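Local coordinates for periplasmic oligopeptide-binding protein (Burkholderia pseudomallei, PDB 3ZS6) that probably binds oligopeptides in the periplasm and hands them to an ABC transporter for import into the cell, at residues 17-21 / 168-172; 29-34 / 496-500; 178-182 / 194-200; 206-211 / 499-504; 256-260 / 493-497. All coordinates share one frame; numbering follows the deposited sequence.

Contact 1. Residues 17-21 / 168-172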
# COMPACT_ATOMS: atom_id res chain seq x y z
N SER A 17 13.45 -0.21 -0.02
CA SER A 17 14.23 -1.05 -0.92
C SER A 17 13.87 -0.70 -2.35
O SER A 17 12.80 -0.14 -2.60
CB SER A 17 13.91 -2.53 -0.65
OG SER A 17 14.54 -3.40 -1.57
N LEU A 18 14.76 -1.01 -3.28
CA LEU A 18 14.44 -0.89 -4.70
C LEU A 18 14.49 -2.26 -5.37
O LEU A 18 14.43 -2.37 -6.59
CB LEU A 18 15.39 0.08 -5.40
CG LEU A 18 15.23 1.56 -5.01
CD1 LEU A 18 16.21 2.43 -5.77
CD2 LEU A 18 13.80 2.03 -5.25
N ASP A 19 14.61 -3.30 -4.55
CA ASP A 19 14.50 -4.69 -5.01
C ASP A 19 13.02 -5.06 -5.00
O ASP A 19 12.38 -5.06 -3.94
CB ASP A 19 15.29 -5.60 -4.05
CG ASP A 19 15.34 -7.06 -4.52
OD1 ASP A 19 14.43 -7.50 -5.26
OD2 ASP A 19 16.30 -7.76 -4.13
N PRO A 20 12.46 -5.38 -6.18
CA PRO A 20 11.03 -5.71 -6.26
C PRO A 20 10.59 -6.72 -5.21
O PRO A 20 9.46 -6.63 -4.73
CB PRO A 20 10.89 -6.30 -7.67
CG PRO A 20 11.92 -5.54 -8.46
CD PRO A 20 13.09 -5.34 -7.51
N ALA A 21 11.46 -7.64 -4.83
CA ALA A 21 11.10 -8.66 -3.85
C ALA A 21 10.97 -8.12 -2.43
O ALA A 21 10.41 -8.79 -1.56
CB ALA A 21 12.10 -9.82 -3.89
N ALA A 168 24.09 -5.91 -3.26
CA ALA A 168 24.46 -4.62 -3.83
C ALA A 168 23.92 -4.43 -5.24
O ALA A 168 24.32 -3.50 -5.95
CB ALA A 168 25.98 -4.45 -3.82
N TRP A 169 23.02 -5.31 -5.67
CA TRP A 169 22.58 -5.27 -7.06
C TRP A 169 21.74 -4.04 -7.39
O TRP A 169 21.76 -3.56 -8.53
CB TRP A 169 21.92 -6.59 -7.50
CG TRP A 169 20.47 -6.79 -7.11
CD1 TRP A 169 19.99 -7.48 -6.03
CD2 TRP A 169 19.33 -6.34 -7.85
NE1 TRP A 169 18.61 -7.47 -6.05
CE2 TRP A 169 18.18 -6.77 -7.15
CE3 TRP A 169 19.16 -5.60 -9.03
CZ2 TRP A 169 16.89 -6.49 -7.59
CZ3 TRP A 169 17.87 -5.33 -9.47
CH2 TRP A 169 16.75 -5.77 -8.75
N THR A 170 21.05 -3.49 -6.39
CA THR A 170 20.24 -2.29 -6.59
C THR A 170 21.02 -0.97 -6.49
O THR A 170 20.44 0.10 -6.67
CB THR A 170 19.03 -2.22 -5.61
OG1 THR A 170 19.50 -2.27 -4.26
CG2 THR A 170 18.05 -3.37 -5.87
N ARG A 171 22.31 -1.05 -6.19
CA ARG A 171 23.14 0.16 -6.22
C ARG A 171 23.19 0.71 -7.64
O ARG A 171 23.22 -0.05 -8.61
CB ARG A 171 24.54 -0.12 -5.69
CG ARG A 171 24.60 -0.50 -4.21
CD ARG A 171 26.04 -0.71 -3.76
NE ARG A 171 26.12 -1.60 -2.60
CZ ARG A 171 26.17 -1.18 -1.33
NH1 ARG A 171 26.14 0.11 -1.05
NH2 ARG A 171 26.24 -2.07 -0.35
N PRO A 172 23.19 2.04 -7.78
CA PRO A 172 23.16 2.70 -9.09
C PRO A 172 24.18 2.13 -10.08
O PRO A 172 23.90 2.04 -11.27
CB PRO A 172 23.50 4.15 -8.74
CG PRO A 172 22.95 4.33 -7.35
CD PRO A 172 23.13 3.00 -6.66
O HOH W 1 17.50 -2.03 -2.47

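Contact 2. Residues 29-34 / 496-500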
# COMPACT_ATOMS: atom_id res chain seq x y z
N ASN A 29 6.69 1.30 -4.25
CA ASN A 29 5.98 1.04 -5.50
C ASN A 29 6.05 2.20 -6.49
O ASN A 29 6.25 1.99 -7.68
CB ASN A 29 4.52 0.65 -5.24
CG ASN A 29 4.38 -0.80 -4.83
OD1 ASN A 29 4.15 -1.68 -5.67
ND2 ASN A 29 4.50 -1.06 -3.53
N THR A 30 5.88 3.43 -6.00
CA THR A 30 5.92 4.60 -6.88
C THR A 30 7.30 4.75 -7.53
O THR A 30 7.42 4.87 -8.75
CB THR A 30 5.59 5.90 -6.13
OG1 THR A 30 4.28 5.81 -5.55
CG2 THR A 30 5.64 7.09 -7.09
N ILE A 31 8.35 4.73 -6.71
CA ILE A 31 9.71 4.76 -7.24
C ILE A 31 10.05 3.53 -8.10
O ILE A 31 10.54 3.66 -9.21
CB ILE A 31 10.74 4.93 -6.12
CG1 ILE A 31 10.55 6.28 -5.44
CG2 ILE A 31 12.17 4.83 -6.68
CD1 ILE A 31 11.45 6.50 -4.23
N GLY A 32 9.77 2.33 -7.58
CA GLY A 32 10.11 1.10 -8.28
C GLY A 32 9.45 0.92 -9.64
O GLY A 32 10.02 0.29 -10.55
N LEU A 33 8.24 1.45 -9.79
CA LEU A 33 7.50 1.28 -11.04
C LEU A 33 7.93 2.27 -12.13
O LEU A 33 7.61 2.10 -13.30
CB LEU A 33 5.99 1.34 -10.81
CG LEU A 33 5.39 0.14 -10.07
CD1 LEU A 33 3.94 0.42 -9.68
CD2 LEU A 33 5.48 -1.16 -10.89
N ASP A 34 8.67 3.31 -11.73
CA ASP A 34 9.38 4.13 -12.71
C ASP A 34 10.62 3.37 -13.22
O ASP A 34 11.03 3.55 -14.37
CB ASP A 34 9.84 5.46 -12.08
CG ASP A 34 8.71 6.49 -11.97
OD1 ASP A 34 7.59 6.27 -12.48
OD2 ASP A 34 8.98 7.56 -11.38
N MET A 496 -1.49 5.16 -7.93
CA MET A 496 -0.29 4.63 -8.56
C MET A 496 -0.04 5.41 -9.85
O MET A 496 -0.48 5.01 -10.94
CB MET A 496 -0.41 3.12 -8.80
CG MET A 496 -0.05 2.25 -7.57
SD MET A 496 1.71 2.32 -7.12
CE MET A 496 1.69 3.16 -5.52
N ARG A 497 0.64 6.53 -9.70
CA ARG A 497 0.81 7.48 -10.80
C ARG A 497 2.27 7.56 -11.24
O ARG A 497 3.08 8.20 -10.58
CB ARG A 497 0.29 8.87 -10.39
CG ARG A 497 -1.23 8.90 -10.03
CD ARG A 497 -1.62 10.24 -9.41
NE ARG A 497 -3.05 10.57 -9.58
CZ ARG A 497 -3.98 10.42 -8.64
NH1 ARG A 497 -3.67 9.93 -7.44
NH2 ARG A 497 -5.24 10.75 -8.91
N ALA A 498 2.57 6.88 -12.33
CA ALA A 498 3.94 6.78 -12.83
C ALA A 498 4.38 8.06 -13.51
O ALA A 498 3.57 8.75 -14.13
CB ALA A 498 4.06 5.60 -13.80
N SER A 499 5.66 8.36 -13.42
CA SER A 499 6.19 9.57 -14.05
C SER A 499 6.04 9.57 -15.59
O SER A 499 5.83 10.63 -16.19
CB SER A 499 7.65 9.77 -13.65
OG SER A 499 7.77 9.85 -12.24
N GLN A 500 6.13 8.40 -16.22
CA GLN A 500 6.10 8.34 -17.68
C GLN A 500 4.75 8.74 -18.28
O GLN A 500 4.65 8.99 -19.49
CB GLN A 500 6.51 6.95 -18.20
CG GLN A 500 5.48 5.85 -17.93
CD GLN A 500 5.69 4.64 -18.84
OE1 GLN A 500 5.98 3.54 -18.38
NE2 GLN A 500 5.53 4.86 -20.14
O HOH W 2 2.11 6.97 -6.97
O HOH W 3 6.27 3.36 -15.39
O HOH W 4 7.21 5.91 -15.13

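Contact 3. Residues 178-182 / 194-200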
# COMPACT_ATOMS: atom_id res chain seq x y z
N ASN A 178 14.14 -2.61 -16.11
CA ASN A 178 13.53 -2.60 -17.44
C ASN A 178 12.44 -1.55 -17.66
O ASN A 178 11.76 -1.58 -18.69
CB ASN A 178 12.95 -3.98 -17.75
CG ASN A 178 11.69 -4.26 -16.97
OD1 ASN A 178 11.61 -3.97 -15.78
ND2 ASN A 178 10.69 -4.81 -17.65
N GLY A 179 12.28 -0.64 -16.70
CA GLY A 179 11.25 0.39 -16.81
C GLY A 179 11.66 1.55 -17.69
O GLY A 179 12.70 1.51 -18.34
N PRO A 180 10.84 2.62 -17.70
CA PRO A 180 11.11 3.79 -18.56
C PRO A 180 12.29 4.63 -18.08
O PRO A 180 12.78 5.46 -18.85
CB PRO A 180 9.80 4.59 -18.48
CG PRO A 180 9.18 4.17 -17.17
CD PRO A 180 9.56 2.73 -16.98
N TYR A 181 12.73 4.42 -16.84
CA TYR A 181 13.84 5.18 -16.25
C TYR A 181 14.94 4.27 -15.70
O TYR A 181 14.68 3.13 -15.31
CB TYR A 181 13.34 6.14 -15.16
CG TYR A 181 12.35 7.14 -15.71
CD1 TYR A 181 12.79 8.35 -16.25
CD2 TYR A 181 10.99 6.86 -15.74
CE1 TYR A 181 11.90 9.26 -16.79
CE2 TYR A 181 10.08 7.76 -16.27
CZ TYR A 181 10.55 8.96 -16.80
OH TYR A 181 9.65 9.85 -17.33
N THR A 182 16.17 4.77 -15.69
CA THR A 182 17.28 4.06 -15.07
C THR A 182 17.81 4.90 -13.92
O THR A 182 17.84 6.14 -14.00
CB THR A 182 18.44 3.80 -16.06
OG1 THR A 182 19.02 5.05 -16.46
CG2 THR A 182 17.95 3.05 -17.29
N MET A 194 16.80 9.67 -11.34
CA MET A 194 16.72 8.72 -12.45
C MET A 194 16.54 9.44 -13.79
O MET A 194 15.98 10.53 -13.85
CB MET A 194 15.61 7.69 -12.23
CG MET A 194 14.20 8.25 -12.13
SD MET A 194 12.96 7.02 -11.61
CE MET A 194 13.46 6.60 -9.95
N ALA A 195 17.03 8.80 -14.86
CA ALA A 195 17.06 9.42 -16.18
C ALA A 195 16.28 8.58 -17.18
O ALA A 195 16.26 7.35 -17.09
CB ALA A 195 18.49 9.58 -16.65
N LYS A 196 15.64 9.24 -18.15
CA LYS A 196 14.88 8.52 -19.16
C LYS A 196 15.77 7.46 -19.81
O LYS A 196 16.93 7.73 -20.13
CB LYS A 196 14.33 9.48 -20.22
CG LYS A 196 13.64 8.79 -21.40
CD LYS A 196 13.14 9.80 -22.44
CE LYS A 196 12.68 9.09 -23.71
NZ LYS A 196 12.01 10.03 -24.66
N SER A 197 15.25 6.26 -19.99
CA SER A 197 16.01 5.18 -20.59
C SER A 197 15.79 5.10 -22.09
O SER A 197 14.65 5.04 -22.55
CB SER A 197 15.63 3.83 -19.97
OG SER A 197 16.24 2.77 -20.68
N ASP A 198 16.88 5.09 -22.85
CA ASP A 198 16.78 4.96 -24.31
C ASP A 198 16.60 3.50 -24.73
O ASP A 198 16.39 3.21 -25.90
CB ASP A 198 17.99 5.59 -25.01
CG ASP A 198 19.31 5.14 -24.40
OD1 ASP A 198 19.34 4.76 -23.21
OD2 ASP A 198 20.34 5.19 -25.12
N LYS A 199 16.66 2.59 -23.76
CA LYS A 199 16.45 1.17 -24.03
C LYS A 199 14.99 0.74 -23.87
O LYS A 199 14.59 -0.30 -24.38
CB LYS A 199 17.37 0.31 -23.16
CG LYS A 199 18.84 0.71 -23.23
CD LYS A 199 19.71 -0.45 -23.67
CE LYS A 199 21.13 0.00 -24.01
NZ LYS A 199 21.93 0.36 -22.80
N TYR A 200 14.19 1.53 -23.15
CA TYR A 200 12.78 1.21 -22.92
C TYR A 200 12.00 1.11 -24.23
O TYR A 200 12.10 1.99 -25.09
CB TYR A 200 12.13 2.27 -22.02
CG TYR A 200 10.70 1.98 -21.61
CD1 TYR A 200 10.37 0.82 -20.91
CD2 TYR A 200 9.68 2.87 -21.91
CE1 TYR A 200 9.06 0.55 -20.53
CE2 TYR A 200 8.37 2.62 -21.53
CZ TYR A 200 8.07 1.46 -20.85
OH TYR A 200 6.75 1.23 -20.49
O HOH W 5 12.13 5.65 -21.75

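Contact 4. Residues 206-211 / 499-504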
# COMPACT_ATOMS: atom_id res chain seq x y z
N VAL A 206 7.86 8.47 -24.03
CA VAL A 206 8.16 8.96 -22.68
C VAL A 206 8.68 10.40 -22.76
O VAL A 206 9.74 10.65 -23.35
CB VAL A 206 9.21 8.07 -21.99
CG1 VAL A 206 9.52 8.59 -20.59
CG2 VAL A 206 8.74 6.62 -21.93
N VAL A 207 7.94 11.34 -22.19
CA VAL A 207 8.27 12.76 -22.31
C VAL A 207 9.21 13.25 -21.21
O VAL A 207 10.21 13.90 -21.48
CB VAL A 207 7.00 13.63 -22.33
CG1 VAL A 207 7.36 15.11 -22.30
CG2 VAL A 207 6.15 13.29 -23.56
N ILE A 208 8.88 12.95 -19.95
CA ILE A 208 9.70 13.38 -18.82
C ILE A 208 11.08 12.73 -18.89
O ILE A 208 11.19 11.51 -19.00
CB ILE A 208 9.01 13.01 -17.49
CG1 ILE A 208 7.66 13.73 -17.39
CG2 ILE A 208 9.92 13.35 -16.30
CD1 ILE A 208 7.78 15.21 -17.24
N ARG A 209 12.12 13.56 -18.86
CA ARG A 209 13.49 13.08 -19.10
C ARG A 209 14.29 12.83 -17.82
O ARG A 209 15.29 12.13 -17.83
CB ARG A 209 14.25 14.06 -20.01
CG ARG A 209 13.72 14.11 -21.44
CD ARG A 209 14.63 14.90 -22.36
NE ARG A 209 14.67 16.33 -22.06
CZ ARG A 209 13.83 17.23 -22.57
NH1 ARG A 209 12.85 16.84 -23.39
NH2 ARG A 209 13.96 18.52 -22.26
N LYS A 210 13.84 13.41 -16.72
CA LYS A 210 14.54 13.23 -15.46
C LYS A 210 13.55 13.29 -14.31
O LYS A 210 12.70 14.18 -14.26
CB LYS A 210 15.63 14.30 -15.27
CG LYS A 210 16.31 14.22 -13.91
CD LYS A 210 17.67 14.91 -13.90
CE LYS A 210 17.58 16.33 -13.41
NZ LYS A 210 18.94 16.84 -13.04
N VAL A 211 13.67 12.34 -13.39
CA VAL A 211 12.83 12.34 -12.20
C VAL A 211 13.70 12.33 -10.94
O VAL A 211 14.64 11.54 -10.82
CB VAL A 211 11.89 11.11 -12.16
CG1 VAL A 211 10.93 11.21 -10.98
CG2 VAL A 211 11.12 11.00 -13.45
N SER A 499 5.66 8.36 -13.42
CA SER A 499 6.19 9.57 -14.05
C SER A 499 6.04 9.57 -15.59
O SER A 499 5.83 10.63 -16.19
CB SER A 499 7.65 9.77 -13.65
OG SER A 499 7.77 9.85 -12.24
N GLN A 500 6.13 8.40 -16.22
CA GLN A 500 6.10 8.34 -17.68
C GLN A 500 4.75 8.74 -18.28
O GLN A 500 4.65 8.99 -19.49
CB GLN A 500 6.51 6.95 -18.20
CG GLN A 500 5.48 5.85 -17.93
CD GLN A 500 5.69 4.64 -18.84
OE1 GLN A 500 5.98 3.54 -18.38
NE2 GLN A 500 5.53 4.86 -20.14
N ASP A 501 3.72 8.80 -17.45
CA ASP A 501 2.39 9.15 -17.93
C ASP A 501 2.14 10.66 -17.84
O ASP A 501 1.11 11.15 -18.32
CB ASP A 501 1.31 8.36 -17.18
CG ASP A 501 1.41 6.85 -17.44
OD1 ASP A 501 1.60 6.46 -18.60
OD2 ASP A 501 1.32 6.06 -16.47
N MET A 502 3.08 11.40 -17.25
CA MET A 502 2.94 12.86 -17.15
C MET A 502 3.90 13.58 -18.10
O MET A 502 4.78 12.97 -18.70
CB MET A 502 3.13 13.31 -15.69
CG MET A 502 1.96 12.93 -14.77
SD MET A 502 2.22 13.31 -13.02
CE MET A 502 3.32 11.97 -12.56
N TYR A 503 3.71 14.89 -18.25
CA TYR A 503 4.52 15.68 -19.16
C TYR A 503 4.41 17.14 -18.78
O TYR A 503 3.37 17.59 -18.30
CB TYR A 503 4.06 15.48 -20.62
CG TYR A 503 2.56 15.61 -20.78
CD1 TYR A 503 1.97 16.84 -21.00
CD2 TYR A 503 1.73 14.50 -20.67
CE1 TYR A 503 0.60 16.96 -21.13
CE2 TYR A 503 0.37 14.61 -20.79
CZ TYR A 503 -0.20 15.84 -21.02
OH TYR A 503 -1.56 15.94 -21.15
N LEU A 504 5.48 17.90 -19.01
CA LEU A 504 5.48 19.32 -18.66
C LEU A 504 5.03 20.17 -19.83
O LEU A 504 5.45 19.96 -20.96
CB LEU A 504 6.87 19.76 -18.19
CG LEU A 504 7.42 19.03 -16.97
CD1 LEU A 504 8.56 19.82 -16.36
CD2 LEU A 504 6.33 18.80 -15.93
O HOH W 6 6.51 11.24 -19.48

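Contact 5. Residues 256-260 / 493-497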
# COMPACT_ATOMS: atom_id res chain seq x y z
N GLY A 256 -9.58 14.62 -3.84
CA GLY A 256 -10.29 13.36 -3.95
C GLY A 256 -10.02 12.45 -2.75
O GLY A 256 -9.17 12.75 -1.92
N LEU A 257 -10.75 11.35 -2.68
CA LEU A 257 -10.47 10.31 -1.69
C LEU A 257 -9.74 9.15 -2.38
O LEU A 257 -9.86 8.96 -3.59
CB LEU A 257 -11.76 9.82 -1.05
CG LEU A 257 -12.56 10.80 -0.20
CD1 LEU A 257 -13.97 10.27 0.03
CD2 LEU A 257 -11.86 11.08 1.13
N GLN A 258 -8.99 8.39 -1.61
CA GLN A 258 -8.27 7.24 -2.15
C GLN A 258 -8.87 5.93 -1.64
O GLN A 258 -9.62 5.94 -0.66
CB GLN A 258 -6.79 7.32 -1.79
CG GLN A 258 -5.97 8.11 -2.81
CD GLN A 258 -4.67 8.63 -2.23
OE1 GLN A 258 -4.45 8.59 -1.02
NE2 GLN A 258 -3.79 9.12 -3.10
N LEU A 259 -8.56 4.83 -2.32
CA LEU A 259 -8.92 3.51 -1.82
C LEU A 259 -7.85 3.10 -0.81
O LEU A 259 -6.99 2.27 -1.10
CB LEU A 259 -9.02 2.48 -2.95
CG LEU A 259 -10.23 2.58 -3.89
CD1 LEU A 259 -10.13 1.57 -5.05
CD2 LEU A 259 -11.54 2.39 -3.12
N ALA A 260 -7.90 3.72 0.36
CA ALA A 260 -6.84 3.56 1.34
C ALA A 260 -7.38 3.90 2.72
O ALA A 260 -8.20 4.80 2.87
CB ALA A 260 -5.65 4.48 0.97
N TYR A 493 -7.64 5.92 -8.31
CA TYR A 493 -8.04 5.75 -6.91
C TYR A 493 -7.05 5.01 -6.00
O TYR A 493 -7.12 5.11 -4.78
CB TYR A 493 -9.43 5.10 -6.84
CG TYR A 493 -10.49 5.87 -7.61
CD1 TYR A 493 -10.84 7.16 -7.24
CD2 TYR A 493 -11.12 5.31 -8.71
CE1 TYR A 493 -11.81 7.88 -7.94
CE2 TYR A 493 -12.08 6.01 -9.43
CZ TYR A 493 -12.42 7.30 -9.04
OH TYR A 493 -13.38 7.99 -9.74
N ILE A 494 -6.12 4.26 -6.58
CA ILE A 494 -5.10 3.63 -5.75
C ILE A 494 -3.81 4.44 -5.73
O ILE A 494 -2.82 4.04 -5.15
CB ILE A 494 -4.83 2.15 -6.11
CG1 ILE A 494 -4.09 2.01 -7.43
CG2 ILE A 494 -6.13 1.35 -6.12
CD1 ILE A 494 -3.64 0.58 -7.70
N ASP A 495 -3.86 5.61 -6.37
CA ASP A 495 -2.74 6.55 -6.38
C ASP A 495 -1.42 5.93 -6.84
O ASP A 495 -0.37 6.14 -6.23
CB ASP A 495 -2.56 7.23 -5.02
CG ASP A 495 -1.58 8.41 -5.08
OD1 ASP A 495 -1.35 8.96 -6.18
OD2 ASP A 495 -1.03 8.78 -4.04
N MET A 496 -1.49 5.16 -7.93
CA MET A 496 -0.29 4.63 -8.56
C MET A 496 -0.04 5.41 -9.85
O MET A 496 -0.48 5.01 -10.94
CB MET A 496 -0.41 3.12 -8.80
CG MET A 496 -0.05 2.25 -7.57
SD MET A 496 1.71 2.32 -7.12
CE MET A 496 1.69 3.16 -5.52
N ARG A 497 0.64 6.53 -9.70
CA ARG A 497 0.81 7.48 -10.80
C ARG A 497 2.27 7.56 -11.24
O ARG A 497 3.08 8.20 -10.58
CB ARG A 497 0.29 8.87 -10.39
CG ARG A 497 -1.23 8.90 -10.03
CD ARG A 497 -1.62 10.24 -9.41
NE ARG A 497 -3.05 10.57 -9.58
CZ ARG A 497 -3.98 10.42 -8.64
NH1 ARG A 497 -3.67 9.93 -7.44
NH2 ARG A 497 -5.24 10.75 -8.91

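Contact 1. Residues 17-21 / 168-172
An Asx turn headed by Asp19 meets, through Trp169, a type I beta turn that runs from Ala168 to Arg171, so that the loop after strand 6-11 is tied to the loop before strand 181-187 in a largely buried contact. Trp169 NE1 donates to Asp19 OD2 over 3.0 Å, with an N-H...O angle of 148°. The oxygen sits near the indole plane, yet the N-H reaches it from above the carboxylate plane, and the two flat groups stand 79° apart. OD2 also forms a salt bridge with Arg91 of helix 82-93, which probably helps to keep the acid ionised. The other oxygen, Asp19 OD1, accepts from Ala21 N at 3.0 Å and closes the Asx turn; just upstream, Ser17 OG accepts from Asp19 N at 3.0 Å in an ST turn. With both oxygens engaged, the rotation of the carboxylate is fixed. At the edge of the benzene half of the indole, Trp169 CH2 lies 3.9 Å from Pro20 CD. Thr170 lays its methyl CG2 over the centre of the Trp169 ring and brings the same carbon to 3.7 Å from Asp19 N. Its hydroxyl, placed by a chi1 of 57° between backbone N and carbonyl carbon, is directed to a bridging water, which lies 2.7 Å from Thr170 OG1 and accepts from Leu18 N at 3.0 Å.

Contact 2. Residues 29-34 / 496-500
Ser499 grips the carboxylate of Asp34 at both oxygens, each met on its syn side and somewhat out of plane. Ser499 N donates to Asp34 OD1 at 3.0 Å, 20° from the carboxylate plane, and Ser499 OG donates to Asp34 OD2 at 2.7 Å, 28° from it. This two-point hold fixes the twist of the acid. OD2 has a further partner in Tyr213 OH, and OD1 also accepts a hydrogen bond from a water that accepts from Gln500 N. A second water joins Leu33 O to Gln500 OE1, and a third links Thr30 OG1, bonded to Trp26 O of the same helix, to Arg497 N. At the other end the contact turns apolar. Met496 has two conformers; in one, its bent chain brings SD to 3.8 Å from Asn29 CB and 3.9 Å from Leu33 CD1, and CE to 3.7 Å from Thr30 OG1, so these contacts are less certain. Asn29 and Met496 also pack against an acidic side chain of the bound peptide, so this end borders the ligand site. Helix 26-35 has the C-terminal loop on one flank, with strand 210-215 supplying Tyr213, strand 181-187 supplying Tyr181, and Arg9 of strand 6-11 bonding to Ser499 OG.

Contact 3. Residues 178-182 / 194-200
Pro180 lies over one face of the Tyr200 ring, the two side chains running side by side in the same direction. Pro180 CB stands 4.0 Å from the ring centroid and 18° off its normal, a CH-pi contact, and Pro180 CA covers the ring nearer its rim. The phenol is secured at its far end, where Tyr200 OH bonds to Glu37. Between these residues and the strands proper, Ser197 N donates to Pro180 O at 2.8 Å, and a water bridges that same oxygen to Ser197 O. Thr182 and Ala195 then form an antiparallel hydrogen-bonded pair: Thr182 N to Ala195 O and Ala195 N to Thr182 O are each 2.9 Å. Next to it, Tyr181 and Lys196 make a non-hydrogen-bonded pair. On the face that carries Thr182, its CG2 packs against Ser197 CB at 3.6 Å. Met194 reaches Tyr181 with its sulfur, SD being 3.7 Å from Tyr181 CB and approaching the ring obliquely in a Met-aromatic contact. Ser197 OG accepts from Lys199 N at 3.1 Å, an ST turn in the bend that leads on to Tyr200. The hairpin of strands 181-187 and 191-196 has strand 210-215 as its next neighbour beside 191-196, while Met194 packs on Ile31, Asp34 and Leu35 of helix 26-35.

Contact 4. Residues 206-211 / 499-504
Ile208 and Tyr503 bring the two backbones to 5.7 Å between their CA atoms just ahead of strand 210-215, while the 499-504 segment leaves a 3-10 turn, closed by Met502 N bonding to Ser499 O, and enters strand 503-504. Ile208 has the largest share of the packing. Its CG1 presses on Met502 O at 3.3 Å, and beyond it CD1 meets Tyr503 CA and Leu504 CG, each at 3.8 Å, the Ile208 and Leu504 side chains crossing at about a right angle. Val207 adds CG1 against Tyr503 CB at 3.7 Å; a chi1 of 48° leads the tyrosine ring away from this contact. On the other flank, both methyls of Val211 lie against Ser499 OG, which is bonded to Asp34, and Val206 brings CG2 alongside Gln500 NE2. Polar linkage comes through a water that accepts from Ile208 N at 3.0 Å and lies 2.6 Å from Met502 O, with a weaker approach to Gln500 O. Tyr181 OH bonds to Ile208 O, which ties this corner to the neighbouring hairpin. Chemically, aliphatic side chains pack on the C-terminal segment, with a methylene against carbonyl oxygens and a water joining amide to carbonyl.

Contact 5. Residues 256-260 / 493-497
This is a backbone-to-loop contact in which Leu259, at the corner between strands 253-258 and 260-266, receives the loop carrying Tyr493, near the middle of the molecule. Leu259 N donates to Tyr493 O at 2.9 Å, the N-H...O angle being 178°. The corner itself is an inverse gamma turn centred on Leu259, with a weak bond from Ala260 N to Gln258 O. The leucine side chain crosses those of Tyr493 and Ile494 obliquely: CG lies 4.0 Å from Tyr493 CB, and CD1 is 4.1 Å from Ile494 CG2. Gln258 runs out in extended form toward Asp495, where its NE2 comes to 2.9 Å from Asp495 OD2, the amide and carboxylate planes being 26° apart. Asp495 OD2 also forms a salt bridge with Arg479 of strand 470-480, and OD1 forms a second one with Arg497 NH1 at 2.8 Å. Asp495 OD1 lies in the guanidinium plane of Arg497, while NH1 approaches it from above the carboxylate plane. A carboxylate so placed between two arginines is probably ionised, and it joins the loop to the large mixed sheet. The loop between strands 485-486 and 503-504 passes that sheet here and goes on to helix 26-35, a course consistent with the connection between lobes that typifies the peptide-binding proteins of the solute-binding family 5.

Overall arrangement
Contacts 1 to 4 gather around helix 26-35 and the four-stranded sheet of strands 6-11, 181-187, 191-196 and 210-215, whereas contact 5 lies at the edge of the large seven-stranded sheet. Contact 2 touches contact 1 through Leu18 and Ile31, and contact 3 through Asp34 and Tyr181; contacts 3 and 4 reach neighbouring strands of the same sheet, 191-196 and 210-215, their centres about 11 Å apart. Contacts 2, 4 and 5 all end on the C-terminal stretch 493-504, with contact 3 nested in the loop closed by contact 2. Contacts 1 and 5 are farthest apart, about 26 Å between centres. The chain end therefore links the large sheet to the N-terminal part of the fold.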